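Local coordinates for protein ribonuclease mar1, putative (Trypanosoma cruzi, PDB 1YZV) that is of unknown function but belongs to the isochorismatase family and may be a ribonuclease, at residues 28-33 / 75-80; 38-43 / 199-204; 118-123 / 155-160; 140-145 / 170-175. All coordinates share one frame; numbering follows the deposited sequence.

Overall arrangement
From the N terminus, residues 28-33 follow the first strand, 20-26, and 38-43 begin helix 39-56. Contact 1 closes first, when the loop 75-80 after helix 70-73 returns to 28-33; because 38-43 lies within that span and its partner comes much later, contacts 1 and 2 cross. Contact 3 opens at 118-123 and contact 4 at 140-145; they close at 155-160 and 170-175 respectively, so they cross as well. Contact 2 closes last, as the tail 199-204 reaches helix 39-56, and its span encloses contacts 3 and 4. Contact 3 joins two helices, contact 4 pairs neighbouring strands of the parallel sheet, and His200 with Asp143 links contacts 2 and 4.

Contact 1: residues 28-33 / 75-80; sequences IQEKFM and ATSADI
Glu30 reaches the backbone of residues 75-78 with both its amide and its carboxylate. Its CB lies 4.0 Å from Ala75 O, and CG is closer to it, at 3.6 Å. A bend in the chain (chi2 -67°) then sets CD 3.9 Å from Ser77 CA. At the tip, OE2 accepts a hydrogen bond from Ala78 N (3.0 Å), the donor standing above the carboxylate plane. One water joins OE1 to Ser77 OG, and another joins OE2 to Thr76 O. Backbone bonds from Glu30 N to Ala75 O and from Ser77 N to Ile28 O (2.8 Å) flank a single bridge between Gln29 and Thr76, tying the turn after strand 20-26 to the loop between helix 70-73 and strand 87-91. Nearby, Ile28 CG2 meets Ile80 CD1 at 3.7 Å, the chains crossing at about a right angle, while Met33 SD rests on Ser77 CB. Serine suits its place because OG accepts from Asp79 N, an ST turn. Gln29 OE1 is hydrogen-bonded to Gln68 and its NE2 to Gly74, Thr76 OG1 to Glu67. A long acid suits this exposed place, its carboxylate reaching the loop amide; with that amide and two waters donating, it is probably ionised.

Contact 2: residues 38-43 / 199-204; sequences NSANCV and THPIRI. With SO4 (sulfate ion), chain B.
The backbones come nearest where Asn41, in the first turn of helix 39-56, faces His200 of the irregular C-terminal tail, their CA atoms 6.0 Å apart. Asn41 bridges that gap with both ends of its amide. OD1 accepts from Ile202 N at 3.0 Å, and ND2 donates to Ile202 O at 2.8 Å, the acceptor lying in the amide plane. Asparagine suits the place because one flat group supplies a donor and an acceptor to the backbone N-H and C=O of a single residue, fixing its own rotation. Apolar contacts flank this pair: Ala40 CB touches Pro201 CG at 3.9 Å, and Ile202 CD1 lies 3.7 Å from Asn38 CA. Over one face of the His200 ring sits Ile204 CG2, offset toward the rim. At the ring's edge, ND1 donates to O1 of a sulfate ion, probably from the crystallisation liquor, in a nearly straight bond (3.0 Å, 175°). His200 N donates to the same oxygen, while the bond from Ile204 N to O3 is weak. With NE2 hydrogen-bonded to Asp143, the imidazole has an anion at each nitrogen and may well be positively charged. Thus the tail packs against the N-terminal part of helix 39-56, where His200 also meets Phe44 and Arg48; it reaches strand 137-146 through Asp143, and Ile204 packs on Asp152 of a second subunit.

Contact 3: residues 118-123 / 155-160; sequences FETHVC and TAIQLM
Thr120 OG1 is hydrogen-bonded to His153 ND1, on the same helix as Ile157, whereas the other branch of the threonine, its methyl CG2, packs directly on the Ile157 side chain. CG2 stands anti to the backbone N and meets Ile157 CD1 at 3.5 Å, a tight approach for two carbons; CG1 of the same isoleucine follows at 3.8 Å. The two side chains cross obliquely. A third carbon, Met160 CE, comes within 4.0 Å of CG2, brought round by a bend at chi3 (-76°), so that one methyl is touched by two residues a turn apart on helix 150-161. Threonine fits because it offers one polar and one apolar branch from the same CB.

The closest backbone approach lies beside this cluster, where the CA atoms of His121 and Ala156 are 5.1 Å apart. Ala156 CB touches His121 CA at 3.6 Å and His121 CB at 3.7 Å, and the small alanine permits the helices to come this near. The His121 ring leads away (chi1 64°), with Val122 CG2 over one face and Glu119 OE1 at its edge, in plane. Its ND1 is hydrogen-bonded to Ser147, and its NE2 to Glu174 of a third subunit. A cis peptide bond precedes Glu119, the N-cap of helix 120-133, as in relatives of the isochorismatase family.

No hydrogen bond passes between the two segments. The chemistry therefore divides the work: carbon-to-carbon packing joins the start of helix 120-133 to helix 150-161, while the buried polar ends are satisfied by other parts of the chain and by a neighbouring subunit.

Contact 4: residues 140-145 / 170-175; sequences IAVDGC and ISTSES
Asp143 sends its carboxylate across to the start of helix 173-181, where both oxygens are engaged by one serine. OD1 accepts from Ser173 N at 2.8 Å, on the syn side and 17° out of the carboxylate plane. OD2 uses its syn lone pair for Ser173 OG at 2.6 Å, and is also hydrogen-bonded to His200 and to a water that reaches Glu174 N. A chi1 of 57° puts CG between the backbone N and the carbonyl carbon; the carboxylate it carries meets this first turn, whose amides, with His200, would probably stabilise a negative charge. Serine suits the spot because its hydroxyl, also hydrogen-bonded to Arg48, adds a second donor to its amide. Before this corner the strands are parallel: Ser171 N hydrogen-bonds to Ile140 O (2.8 Å) and Val142 N to Ser171 O (2.9 Å). Val142 CB packs on Ile170 CG2 at 3.6 Å, and the Val142 and Thr172 side chains lie side by side, pointing the same way. Thr172 OG1 turns to Asp152 of a second subunit. Strand 137-146, helix 150-161 and strand 168-171 form a beta-alpha-beta crossover, the last strand outermost on its side of the chain's parallel sheet, typical of the isochorismatase fold.

Contact 1: residues 28-33 / 75-80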
loop_
_atom_site.group_PDB
_atom_site.type_symbol
_atom_site.label_atom_id
_atom_site.label_comp_id
_atom_site.label_asym_id
_atom_site.label_seq_id
_atom_site.Cartn_x
_atom_site.Cartn_y
_atom_site.Cartn_z
ATOM N N ILE A 28 -25.204 0.828 -11.262
ATOM C CA ILE A 28 -25.466 2.103 -10.611
ATOM C C ILE A 28 -26.966 2.346 -10.686
ATOM O O ILE A 28 -27.441 3.101 -11.531
ATOM C CB ILE A 28 -24.679 3.263 -11.239
ATOM C CG1 ILE A 28 -23.167 2.926 -11.182
ATOM C CG2 ILE A 28 -24.963 4.574 -10.491
ATOM C CD1 ILE A 28 -22.262 3.996 -11.716
ATOM N N GLN A 29 -27.678 1.658 -9.806
ATOM C CA GLN A 29 -29.132 1.547 -9.875
ATOM C C GLN A 29 -29.842 2.295 -8.751
ATOM O O GLN A 29 -29.259 2.571 -7.693
ATOM C CB GLN A 29 -29.534 0.058 -9.835
ATOM C CG GLN A 29 -29.028 -0.720 -11.027
ATOM C CD GLN A 29 -28.985 -2.224 -10.744
ATOM O OE1 GLN A 29 -27.905 -2.821 -10.685
ATOM N NE2 GLN A 29 -30.164 -2.843 -10.603
ATOM N N GLU A 30 -31.138 2.541 -8.972
ATOM C CA GLU A 30 -31.944 3.385 -8.103
ATOM C C GLU A 30 -31.890 2.973 -6.646
ATOM O O GLU A 30 -31.713 3.820 -5.782
ATOM C CB GLU A 30 -33.424 3.492 -8.602
ATOM C CG GLU A 30 -33.620 4.263 -9.954
ATOM C CD GLU A 30 -33.296 5.793 -9.918
ATOM O OE1 GLU A 30 -32.847 6.323 -8.872
ATOM O OE2 GLU A 30 -33.421 6.468 -10.973
ATOM N N LYS A 31 -31.972 1.688 -6.336
ATOM C CA LYS A 31 -32.078 1.332 -4.915
ATOM C C LYS A 31 -30.773 1.484 -4.122
ATOM O O LYS A 31 -30.804 1.610 -2.911
ATOM C CB LYS A 31 -32.689 -0.058 -4.715
ATOM C CG LYS A 31 -34.227 -0.087 -5.029
ATOM C CD LYS A 31 -35.000 1.083 -4.358
ATOM C CE LYS A 31 -36.492 0.785 -4.160
ATOM N NZ LYS A 31 -36.966 1.193 -2.769
ATOM N N PHE A 32 -29.653 1.566 -4.824
ATOM C CA PHE A 32 -28.355 1.811 -4.206
ATOM C C PHE A 32 -28.092 3.309 -3.932
ATOM O O PHE A 32 -27.127 3.646 -3.222
ATOM C CB PHE A 32 -27.231 1.352 -5.149
ATOM C CG PHE A 32 -27.190 -0.121 -5.407
ATOM C CD1 PHE A 32 -26.581 -0.985 -4.489
ATOM C CD2 PHE A 32 -27.573 -0.622 -6.651
ATOM C CE1 PHE A 32 -26.418 -2.348 -4.788
ATOM C CE2 PHE A 32 -27.432 -1.987 -6.967
ATOM C CZ PHE A 32 -26.862 -2.848 -6.033
ATOM N N MET A 33 -28.818 4.186 -4.622
ATOM C CA MET A 33 -28.485 5.618 -4.614
ATOM C C MET A 33 -28.523 6.196 -3.209
ATOM O O MET A 33 -27.661 7.000 -2.858
ATOM C CB MET A 33 -29.409 6.408 -5.534
ATOM C CG MET A 33 -29.261 6.085 -7.028
ATOM S SD MET A 33 -27.555 6.369 -7.656
ATOM C CE MET A 33 -27.493 8.143 -7.513
ATOM N N ALA A 75 -33.847 0.256 -12.099
ATOM C CA ALA A 75 -33.006 0.489 -13.284
ATOM C C ALA A 75 -31.775 1.268 -12.899
ATOM O O ALA A 75 -31.712 1.860 -11.813
ATOM C CB ALA A 75 -33.795 1.257 -14.353
ATOM N N THR A 76 -30.871 1.390 -13.856
ATOM C CA THR A 76 -29.776 2.347 -13.801
ATOM C C THR A 76 -30.340 3.742 -13.472
ATOM O O THR A 76 -31.423 4.123 -13.955
ATOM C CB THR A 76 -29.000 2.327 -15.149
ATOM O OG1 THR A 76 -28.402 1.033 -15.318
ATOM C CG2 THR A 76 -27.890 3.407 -15.219
ATOM N N SER A 77 -29.638 4.480 -12.613
ATOM C CA SER A 77 -30.105 5.770 -12.170
ATOM C C SER A 77 -30.489 6.684 -13.313
ATOM O O SER A 77 -29.725 6.860 -14.249
ATOM C CB SER A 77 -29.049 6.481 -11.277
ATOM O OG SER A 77 -29.266 7.887 -11.294
ATOM N N ALA A 78 -31.642 7.338 -13.188
ATOM C CA ALA A 78 -32.105 8.288 -14.209
ATOM C C ALA A 78 -31.226 9.522 -14.333
ATOM O O ALA A 78 -31.335 10.246 -15.320
ATOM C CB ALA A 78 -33.535 8.722 -13.905
ATOM N N ASP A 79 -30.343 9.767 -13.363
ATOM C CA ASP A 79 -29.417 10.889 -13.451
ATOM C C ASP A 79 -28.265 10.573 -14.417
ATOM O O ASP A 79 -27.515 11.458 -14.766
ATOM C CB ASP A 79 -28.821 11.209 -12.081
ATOM C CG ASP A 79 -29.829 11.745 -11.115
ATOM O OD1 ASP A 79 -30.813 12.347 -11.574
ATOM O OD2 ASP A 79 -29.634 11.511 -9.899
ATOM N N ILE A 80 -28.108 9.319 -14.822
ATOM C CA ILE A 80 -27.114 8.971 -15.821
ATOM C C ILE A 80 -27.711 9.137 -17.203
ATOM O O ILE A 80 -28.758 8.578 -17.482
ATOM C CB ILE A 80 -26.583 7.511 -15.623
ATOM C CG1 ILE A 80 -25.869 7.404 -14.283
ATOM C CG2 ILE A 80 -25.643 7.103 -16.773
ATOM C CD1 ILE A 80 -25.405 5.961 -13.902
HETATM O O HOH W 1 -25.928 0.406 -14.163
HETATM O O HOH W 2 -31.117 8.270 -9.213
HETATM O O HOH W 3 -34.176 4.751 -13.056
#

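Contact 2: residues 38-43 / 199-204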
loop_
_atom_site.group_PDB
_atom_site.type_symbol
_atom_site.label_atom_id
_atom_site.label_comp_id
_atom_site.label_asym_id
_atom_site.label_seq_id
_atom_site.Cartn_x
_atom_site.Cartn_y
_atom_site.Cartn_z
ATOM N N ASN A 38 -21.288 7.989 -1.571
ATOM C CA ASN A 38 -20.808 8.827 -2.690
ATOM C C ASN A 38 -21.529 8.510 -4.027
ATOM O O ASN A 38 -20.955 8.703 -5.108
ATOM C CB ASN A 38 -19.309 8.653 -2.868
ATOM C CG ASN A 38 -18.962 7.236 -3.285
ATOM O OD1 ASN A 38 -19.585 6.315 -2.783
ATOM N ND2 ASN A 38 -17.887 7.051 -4.098
ATOM N N SER A 39 -22.748 7.970 -3.952
ATOM C CA SER A 39 -23.506 7.620 -5.170
ATOM C C SER A 39 -23.510 8.735 -6.205
ATOM O O SER A 39 -23.485 8.460 -7.439
ATOM C CB SER A 39 -24.931 7.167 -4.841
ATOM O OG SER A 39 -25.705 8.174 -4.263
ATOM N N ALA A 40 -23.607 9.991 -5.742
ATOM C CA ALA A 40 -23.664 11.118 -6.660
ATOM C C ALA A 40 -22.372 11.239 -7.536
ATOM O O ALA A 40 -22.468 11.530 -8.731
ATOM C CB ALA A 40 -23.946 12.429 -5.902
ATOM N N ASN A 41 -21.199 10.919 -6.973
ATOM C CA ASN A 41 -19.964 10.891 -7.753
ATOM C C ASN A 41 -19.922 9.749 -8.762
ATOM O O ASN A 41 -19.322 9.879 -9.809
ATOM C CB ASN A 41 -18.727 10.807 -6.827
ATOM C CG ASN A 41 -18.325 12.158 -6.253
ATOM O OD1 ASN A 41 -18.926 13.195 -6.586
ATOM N ND2 ASN A 41 -17.254 12.166 -5.413
ATOM N N CYS A 42 -20.570 8.628 -8.440
ATOM C CA CYS A 42 -20.560 7.460 -9.288
ATOM C C CYS A 42 -21.425 7.722 -10.529
ATOM O O CYS A 42 -21.012 7.436 -11.649
ATOM C CB CYS A 42 -21.037 6.227 -8.490
ATOM S SG CYS A 42 -19.944 5.856 -7.113
ATOM N N VAL A 43 -22.530 8.437 -10.325
ATOM C CA VAL A 43 -23.313 8.972 -11.423
ATOM C C VAL A 43 -22.509 9.970 -12.271
ATOM O O VAL A 43 -22.530 9.867 -13.508
ATOM C CB VAL A 43 -24.617 9.601 -10.911
ATOM C CG1 VAL A 43 -25.257 10.486 -11.981
ATOM C CG2 VAL A 43 -25.547 8.495 -10.473
ATOM N N THR A 199 -17.182 19.701 -12.160
ATOM C CA THR A 199 -16.702 19.411 -10.797
ATOM C C THR A 199 -17.508 18.277 -10.174
ATOM O O THR A 199 -18.728 18.208 -10.350
ATOM C CB THR A 199 -16.795 20.726 -9.928
ATOM O OG1 THR A 199 -18.088 21.266 -10.097
ATOM C CG2 THR A 199 -15.863 21.777 -10.446
ATOM N N HIS A 200 -16.855 17.367 -9.450
ATOM C CA HIS A 200 -17.590 16.258 -8.819
ATOM C C HIS A 200 -18.616 16.875 -7.890
ATOM O O HIS A 200 -18.286 17.800 -7.157
ATOM C CB HIS A 200 -16.672 15.364 -7.974
ATOM C CG HIS A 200 -15.727 14.515 -8.760
ATOM N ND1 HIS A 200 -14.603 15.026 -9.385
ATOM C CD2 HIS A 200 -15.733 13.183 -9.023
ATOM C CE1 HIS A 200 -13.948 14.040 -9.974
ATOM N NE2 HIS A 200 -14.591 12.908 -9.741
ATOM N N PRO A 201 -19.793 16.262 -7.766
ATOM C CA PRO A 201 -20.728 16.801 -6.768
ATOM C C PRO A 201 -20.246 16.714 -5.327
ATOM O O PRO A 201 -20.701 17.483 -4.483
ATOM C CB PRO A 201 -21.977 15.929 -6.931
ATOM C CG PRO A 201 -21.705 14.943 -7.926
ATOM C CD PRO A 201 -20.408 15.226 -8.609
ATOM N N ILE A 202 -19.471 15.682 -5.004
ATOM C CA ILE A 202 -18.873 15.573 -3.701
ATOM C C ILE A 202 -17.355 15.621 -3.907
ATOM O O ILE A 202 -16.804 14.834 -4.664
ATOM C CB ILE A 202 -19.235 14.229 -3.018
ATOM C CG1 ILE A 202 -20.759 14.000 -2.966
ATOM C CG2 ILE A 202 -18.591 14.143 -1.604
ATOM C CD1 ILE A 202 -21.116 12.509 -2.791
ATOM N N ARG A 203 -16.766 16.685 -3.401
ATOM C CA ARG A 203 -15.322 16.849 -3.219
ATOM C C ARG A 203 -14.472 15.624 -3.235
ATOM O O ARG A 203 -14.605 14.835 -2.308
ATOM C CB ARG A 203 -15.158 17.393 -1.805
ATOM C CG ARG A 203 -13.758 17.595 -1.352
ATOM C CD ARG A 203 -13.085 16.431 -0.603
ATOM N NE ARG A 203 -11.690 16.732 -0.251
ATOM C CZ ARG A 203 -10.927 15.922 0.472
ATOM N NH1 ARG A 203 -11.404 14.762 0.923
ATOM N NH2 ARG A 203 -9.679 16.267 0.744
ATOM N N ILE A 204 -13.498 15.500 -4.149
ATOM C CA ILE A 204 -12.510 14.382 -4.004
ATOM C C ILE A 204 -11.078 14.880 -3.596
ATOM O O ILE A 204 -10.335 14.156 -2.953
ATOM C CB ILE A 204 -12.446 13.341 -5.246
ATOM C CG1 ILE A 204 -11.773 13.913 -6.524
ATOM C CG2 ILE A 204 -13.814 12.737 -5.568
ATOM C CD1 ILE A 204 -11.193 12.775 -7.469
ATOM O OXT ILE A 204 -10.651 16.025 -3.790
HETATM S S SO4 B . -13.146 18.206 -8.259
HETATM O O1 SO4 B . -13.947 17.903 -9.483
HETATM O O2 SO4 B . -11.697 17.915 -8.423
HETATM O O3 SO4 B . -13.558 17.401 -7.070
HETATM O O4 SO4 B . -13.343 19.599 -7.907
#

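Contact 3: residues 118-123 / 155-160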
loop_
_atom_site.group_PDB
_atom_site.type_symbol
_atom_site.label_atom_id
_atom_site.label_comp_id
_atom_site.label_asym_id
_atom_site.label_seq_id
_atom_site.Cartn_x
_atom_site.Cartn_y
_atom_site.Cartn_z
ATOM N N PHE A 118 -21.125 0.139 -8.514
ATOM C CA PHE A 118 -21.528 -0.451 -7.248
ATOM C C PHE A 118 -21.527 -1.995 -7.338
ATOM O O PHE A 118 -21.811 -2.554 -8.386
ATOM C CB PHE A 118 -22.938 -0.074 -6.866
ATOM C CG PHE A 118 -23.246 1.418 -6.863
ATOM C CD1 PHE A 118 -22.326 2.349 -6.482
ATOM C CD2 PHE A 118 -24.586 1.809 -6.986
ATOM C CE1 PHE A 118 -22.692 3.706 -6.419
ATOM C CE2 PHE A 118 -24.953 3.152 -6.934
ATOM C CZ PHE A 118 -23.994 4.098 -6.696
ATOM N N GLU A 119 -21.220 -2.689 -6.241
ATOM C CA GLU A 119 -20.546 -2.159 -5.073
ATOM C C GLU A 119 -19.075 -2.554 -5.247
ATOM O O GLU A 119 -18.777 -3.592 -5.853
ATOM C CB GLU A 119 -21.105 -2.778 -3.778
ATOM C CG GLU A 119 -22.492 -2.292 -3.422
ATOM C CD GLU A 119 -22.924 -2.651 -1.992
ATOM O OE1 GLU A 119 -22.314 -2.209 -1.001
ATOM O OE2 GLU A 119 -23.918 -3.358 -1.872
ATOM N N THR A 120 -18.182 -1.729 -4.718
ATOM C CA THR A 120 -16.718 -1.893 -4.885
ATOM C C THR A 120 -16.220 -3.298 -4.516
ATOM O O THR A 120 -15.459 -3.895 -5.252
ATOM C CB THR A 120 -15.958 -0.824 -4.080
ATOM O OG1 THR A 120 -16.546 0.467 -4.322
ATOM C CG2 THR A 120 -14.470 -0.771 -4.479
ATOM N N HIS A 121 -16.723 -3.843 -3.402
ATOM C CA HIS A 121 -16.252 -5.091 -2.839
ATOM C C HIS A 121 -16.998 -6.303 -3.335
ATOM O O HIS A 121 -16.720 -7.438 -2.916
ATOM C CB HIS A 121 -16.302 -5.036 -1.308
ATOM C CG HIS A 121 -17.679 -4.896 -0.747
ATOM N ND1 HIS A 121 -18.490 -3.824 -1.041
ATOM C CD2 HIS A 121 -18.406 -5.714 0.066
ATOM C CE1 HIS A 121 -19.679 -4.021 -0.495
ATOM N NE2 HIS A 121 -19.628 -5.116 0.247
ATOM N N VAL A 122 -17.987 -6.082 -4.191
ATOM C CA VAL A 122 -18.773 -7.201 -4.746
ATOM C C VAL A 122 -18.715 -7.269 -6.267
ATOM O O VAL A 122 -17.774 -7.814 -6.846
ATOM C CB VAL A 122 -20.226 -7.213 -4.204
ATOM C CG1 VAL A 122 -21.024 -8.434 -4.732
ATOM C CG2 VAL A 122 -20.192 -7.273 -2.670
ATOM N N CYS A 123 -19.603 -6.561 -6.933
ATOM C CA CYS A 123 -19.623 -6.606 -8.397
ATOM C C CYS A 123 -18.378 -6.020 -9.079
ATOM O O CYS A 123 -17.844 -6.600 -10.029
ATOM C CB CYS A 123 -20.973 -6.016 -8.901
ATOM S SG CYS A 123 -22.475 -7.098 -8.318
ATOM N N THR A 155 -11.147 -1.410 1.732
ATOM C CA THR A 155 -10.420 -2.692 1.762
ATOM C C THR A 155 -10.357 -3.360 0.401
ATOM O O THR A 155 -9.260 -3.775 -0.036
ATOM C CB THR A 155 -11.038 -3.642 2.777
ATOM O OG1 THR A 155 -11.008 -3.013 4.054
ATOM C CG2 THR A 155 -10.264 -4.978 2.869
ATOM N N ALA A 156 -11.445 -3.266 -0.365
ATOM C CA ALA A 156 -11.470 -3.779 -1.722
ATOM C C ALA A 156 -10.625 -2.978 -2.725
ATOM O O ALA A 156 -9.966 -3.542 -3.601
ATOM C CB ALA A 156 -12.879 -3.901 -2.206
ATOM N N ILE A 157 -10.614 -1.667 -2.582
ATOM C CA ILE A 157 -9.741 -0.850 -3.415
ATOM C C ILE A 157 -8.297 -1.286 -3.159
ATOM O O ILE A 157 -7.507 -1.433 -4.096
ATOM C CB ILE A 157 -9.909 0.660 -3.098
ATOM C CG1 ILE A 157 -11.266 1.176 -3.621
ATOM C CG2 ILE A 157 -8.745 1.491 -3.682
ATOM C CD1 ILE A 157 -11.517 0.971 -5.080
ATOM N N GLN A 158 -7.932 -1.353 -1.885
ATOM C CA GLN A 158 -6.600 -1.804 -1.481
ATOM C C GLN A 158 -6.250 -3.174 -1.997
ATOM O O GLN A 158 -5.126 -3.375 -2.464
ATOM C CB GLN A 158 -6.476 -1.782 0.030
ATOM C CG GLN A 158 -6.523 -0.356 0.543
ATOM C CD GLN A 158 -6.561 -0.264 2.058
ATOM O OE1 GLN A 158 -6.828 -1.256 2.774
ATOM N NE2 GLN A 158 -6.524 0.963 2.533
ATOM N N LEU A 159 -7.232 -4.067 -2.047
ATOM C CA LEU A 159 -7.002 -5.400 -2.628
ATOM C C LEU A 159 -6.651 -5.294 -4.132
ATOM O O LEU A 159 -5.606 -5.790 -4.587
ATOM C CB LEU A 159 -8.228 -6.278 -2.405
ATOM C CG LEU A 159 -8.242 -7.709 -2.961
ATOM C CD1 LEU A 159 -6.902 -8.387 -2.744
ATOM C CD2 LEU A 159 -9.380 -8.426 -2.214
ATOM N N MET A 160 -7.453 -4.528 -4.864
ATOM C CA MET A 160 -7.219 -4.298 -6.267
ATOM C C MET A 160 -5.915 -3.564 -6.573
ATOM O O MET A 160 -5.247 -3.925 -7.532
ATOM C CB MET A 160 -8.396 -3.597 -6.898
ATOM C CG MET A 160 -9.587 -4.469 -6.903
ATOM S SD MET A 160 -11.032 -3.878 -7.775
ATOM C CE MET A 160 -11.671 -2.683 -6.642
#

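Contact 4: residues 140-145 / 170-175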
loop_
_atom_site.group_PDB
_atom_site.type_symbol
_atom_site.label_atom_id
_atom_site.label_comp_id
_atom_site.label_asym_id
_atom_site.label_seq_id
_atom_site.Cartn_x
_atom_site.Cartn_y
_atom_site.Cartn_z
ATOM N N ILE A 140 -9.630 0.606 -12.543
ATOM C CA ILE A 140 -10.741 0.968 -11.697
ATOM C C ILE A 140 -10.749 2.523 -11.608
ATOM O O ILE A 140 -9.755 3.120 -11.226
ATOM C CB ILE A 140 -10.620 0.333 -10.287
ATOM C CG1 ILE A 140 -10.325 -1.164 -10.351
ATOM C CG2 ILE A 140 -11.833 0.626 -9.434
ATOM C CD1 ILE A 140 -11.348 -1.947 -11.047
ATOM N N ALA A 141 -11.908 3.149 -11.826
ATOM C CA ALA A 141 -12.049 4.589 -11.550
ATOM C C ALA A 141 -12.587 4.735 -10.150
ATOM O O ALA A 141 -13.803 4.704 -9.943
ATOM C CB ALA A 141 -12.990 5.257 -12.553
ATOM N N VAL A 142 -11.696 4.856 -9.180
ATOM C CA VAL A 142 -12.115 4.823 -7.778
ATOM C C VAL A 142 -13.150 5.879 -7.393
ATOM O O VAL A 142 -14.004 5.648 -6.502
ATOM C CB VAL A 142 -10.863 4.849 -6.803
ATOM C CG1 VAL A 142 -10.067 6.134 -6.869
ATOM C CG2 VAL A 142 -11.276 4.561 -5.325
ATOM N N ASP A 143 -13.038 7.062 -8.005
ATOM C CA ASP A 143 -13.965 8.182 -7.754
ATOM C C ASP A 143 -15.387 7.928 -8.242
ATOM O O ASP A 143 -16.305 8.612 -7.786
ATOM C CB ASP A 143 -13.437 9.559 -8.304
ATOM C CG ASP A 143 -13.123 9.564 -9.832
ATOM O OD1 ASP A 143 -12.570 8.570 -10.333
ATOM O OD2 ASP A 143 -13.327 10.627 -10.510
ATOM N N GLY A 144 -15.576 6.859 -9.023
ATOM C CA GLY A 144 -16.891 6.392 -9.491
ATOM C C GLY A 144 -17.308 5.039 -8.894
ATOM O O GLY A 144 -18.198 4.365 -9.411
ATOM N N CYS A 145 -16.591 4.610 -7.857
ATOM C CA CYS A 145 -16.894 3.384 -7.092
ATOM C C CYS A 145 -17.386 3.679 -5.694
ATOM O O CYS A 145 -16.980 4.662 -5.068
ATOM C CB CYS A 145 -15.657 2.453 -7.007
ATOM S SG CYS A 145 -15.135 1.779 -8.542
ATOM N N ILE A 170 -5.663 0.956 -10.062
ATOM C CA ILE A 170 -6.699 1.875 -9.612
ATOM C C ILE A 170 -6.262 3.277 -9.961
ATOM O O ILE A 170 -5.135 3.717 -9.593
ATOM C CB ILE A 170 -6.901 1.798 -8.081
ATOM C CG1 ILE A 170 -7.128 0.360 -7.662
ATOM C CG2 ILE A 170 -8.001 2.761 -7.643
ATOM C CD1 ILE A 170 -8.316 -0.141 -8.092
ATOM N N SER A 171 -7.175 3.993 -10.589
ATOM C CA SER A 171 -6.925 5.371 -11.022
ATOM C C SER A 171 -8.180 6.205 -10.763
ATOM O O SER A 171 -9.030 5.827 -9.940
ATOM C CB SER A 171 -6.492 5.378 -12.507
ATOM O OG SER A 171 -5.934 6.620 -12.901
ATOM N N THR A 172 -8.178 7.437 -11.258
ATOM C CA THR A 172 -9.368 8.315 -11.158
ATOM C C THR A 172 -9.826 8.682 -12.557
ATOM O O THR A 172 -9.023 8.721 -13.471
ATOM C CB THR A 172 -9.092 9.595 -10.331
ATOM O OG1 THR A 172 -7.997 10.300 -10.906
ATOM C CG2 THR A 172 -8.782 9.254 -8.884
ATOM N N SER A 173 -11.088 9.107 -12.691
ATOM C CA SER A 173 -11.655 9.425 -14.014
ATOM C C SER A 173 -10.857 10.485 -14.787
ATOM O O SER A 173 -10.605 10.345 -16.004
ATOM C CB SER A 173 -13.148 9.805 -13.874
ATOM O OG SER A 173 -13.349 11.003 -13.077
ATOM N N GLU A 174 -10.346 11.492 -14.087
ATOM C CA GLU A 174 -9.611 12.536 -14.790
ATOM C C GLU A 174 -8.262 12.005 -15.330
ATOM O O GLU A 174 -7.899 12.274 -16.480
ATOM C CB GLU A 174 -9.395 13.760 -13.887
ATOM C CG GLU A 174 -8.773 14.891 -14.653
ATOM C CD GLU A 174 -8.757 16.177 -13.875
ATOM O OE1 GLU A 174 -9.825 16.834 -13.791
ATOM O OE2 GLU A 174 -7.663 16.516 -13.403
ATOM N N SER A 175 -7.608 11.166 -14.533
ATOM C CA SER A 175 -6.373 10.540 -14.900
ATOM C C SER A 175 -6.587 9.600 -16.065
ATOM O O SER A 175 -5.849 9.680 -17.045
ATOM C CB SER A 175 -5.782 9.795 -13.733
ATOM O OG SER A 175 -4.453 9.421 -13.996
HETATM O O HOH W 4 -11.046 12.434 -11.263
#